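PDB 5Y2A: insect group II chitinase from Ostrinia furnacalis, which hydrolyses chitin as a glycoside hydrolase family 18 enzyme, this construct holding the second catalytic domain of the protein. Local coordinates for the interface of chains A and B. Coordinates in Å, arbitrary orientation; residue numbers count along the deposited sequence, not the author numbering. Chains: chain A/B, insect group II chitinase.

The interface of chains A and B. Residues chain A 44-45; chain B 274, 294.
A:Lys44 and B:Asp274, which meet across the contact, share nearly the same helix-like backbone conformation (phi/psi -62/-36° for A:Lys44) although each lies in a loop. The patch joins two copies of a glycoside hydrolase family 18 chitinase domain. It hides 125 Å² of protein surface, summed over both sides, and this pairing of chains may reflect crystal packing rather than a biological dimer. On chain A, A:Lys44 and A:Glu45 belong to the turn between strands 34-42 and 49-51. On chain B, B:Lys294 lies just after helix 284-292, and B:Asp274 comes from the loop that precedes strand 281-283.

The main link is a salt bridge, also a hydrogen bond, from the ammonium NZ of A:Lys44 to the carboxylate OD2 of B:Asp274, at 2.8 Å. OD2 accepts through its syn lone pair, on the side of OD1. A:Lys44 NZ is also 3.3 Å from B:Asp274 OD1, so the ammonium leans to one oxygen but stays near both. The A:Lys44 side chain is fully extended, with CG opposite the backbone N (chi1 179°), and this carries NZ across to chain B. It meets the aspartate side chain at about a right angle. The methylene CD of A:Lys44 also lies 4.0 Å from the carboxylate carbon CG of B:Asp274.

A:Glu45 and B:Lys294 approach from opposite directions, and both side chains bend at chi2. A:Glu45 OE2 and B:Lys294 NZ stay 4.2 Å apart, too far for a hydrogen bond. Their attraction is probably a weaker, longer-range one. A:Lys44 NZ and B:Lys294 NZ are 4.4 Å apart. The two like charges would probably repel, and the carboxylates of B:Asp274 and A:Glu45 may offset this.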
ATOM      1  N   LYS A  44     -16.852  -5.359  10.480  1.00 25.63           N
ATOM      2  CA  LYS A  44     -16.335  -4.847  11.744  1.00 27.12           C
ATOM      3  C   LYS A  44     -17.418  -4.798  12.811  1.00 31.51           C
ATOM      4  O   LYS A  44     -17.140  -5.033  13.994  1.00 26.82           O
ATOM      5  CB  LYS A  44     -15.741  -3.454  11.528  1.00 29.17           C
ATOM      6  CG  LYS A  44     -15.181  -2.788  12.775  1.00 34.38           C
ATOM      7  CD  LYS A  44     -14.913  -1.308  12.515  1.00 38.13           C
ATOM      8  CE  LYS A  44     -14.103  -0.672  13.635  1.00 37.41           C
ATOM      9  NZ  LYS A  44     -14.059   0.812  13.488  1.00 36.84           N
ATOM     10  N   GLU A  45     -18.650  -4.489  12.414  1.00 30.65           N
ATOM     11  CA  GLU A  45     -19.759  -4.300  13.338  1.00 37.36           C
ATOM     12  C   GLU A  45     -20.474  -5.605  13.669  1.00 33.34           C
ATOM     13  O   GLU A  45     -20.627  -5.954  14.845  1.00 34.86           O
ATOM     14  CB  GLU A  45     -20.755  -3.301  12.745  1.00 38.35           C
ATOM     15  CG  GLU A  45     -20.152  -1.942  12.488  1.00 50.89           C
ATOM     16  CD  GLU A  45     -19.747  -1.264  13.776  1.00 57.36           C
ATOM     17  OE1 GLU A  45     -20.427  -1.489  14.799  1.00 61.37           O
ATOM     18  OE2 GLU A  45     -18.741  -0.521  13.769  1.00 57.30           O
TER
ATOM     19  N   ASP B 274     -10.328   2.800   9.327  1.00 14.94           N
ATOM     20  CA  ASP B 274     -11.058   1.790   8.562  1.00 19.49           C
ATOM     21  C   ASP B 274     -10.920   1.995   7.057  1.00 20.75           C
ATOM     22  O   ASP B 274     -10.891   1.020   6.295  1.00 19.03           O
ATOM     23  CB  ASP B 274     -12.539   1.814   8.937  1.00 22.40           C
ATOM     24  CG  ASP B 274     -12.794   1.385  10.366  1.00 27.35           C
ATOM     25  OD1 ASP B 274     -11.871   0.848  11.011  1.00 23.65           O
ATOM     26  OD2 ASP B 274     -13.931   1.598  10.838  1.00 33.72           O
ATOM     27  N   LYS B 294     -17.390   7.920  18.259  1.00 25.00           N
ATOM     28  CA  LYS B 294     -16.594   7.115  19.176  1.00 24.40           C
ATOM     29  C   LYS B 294     -16.189   7.861  20.436  1.00 25.51           C
ATOM     30  O   LYS B 294     -15.440   7.311  21.247  1.00 25.09           O
ATOM     31  CB  LYS B 294     -15.343   6.599  18.462  1.00 22.86           C
ATOM     32  CG  LYS B 294     -15.637   5.972  17.114  1.00 26.38           C
ATOM     33  CD  LYS B 294     -16.448   4.694  17.218  1.00 30.35           C
ATOM     34  CE  LYS B 294     -16.939   4.272  15.839  1.00 38.00           C
ATOM     35  NZ  LYS B 294     -17.273   2.825  15.757  1.00 47.74           N
TER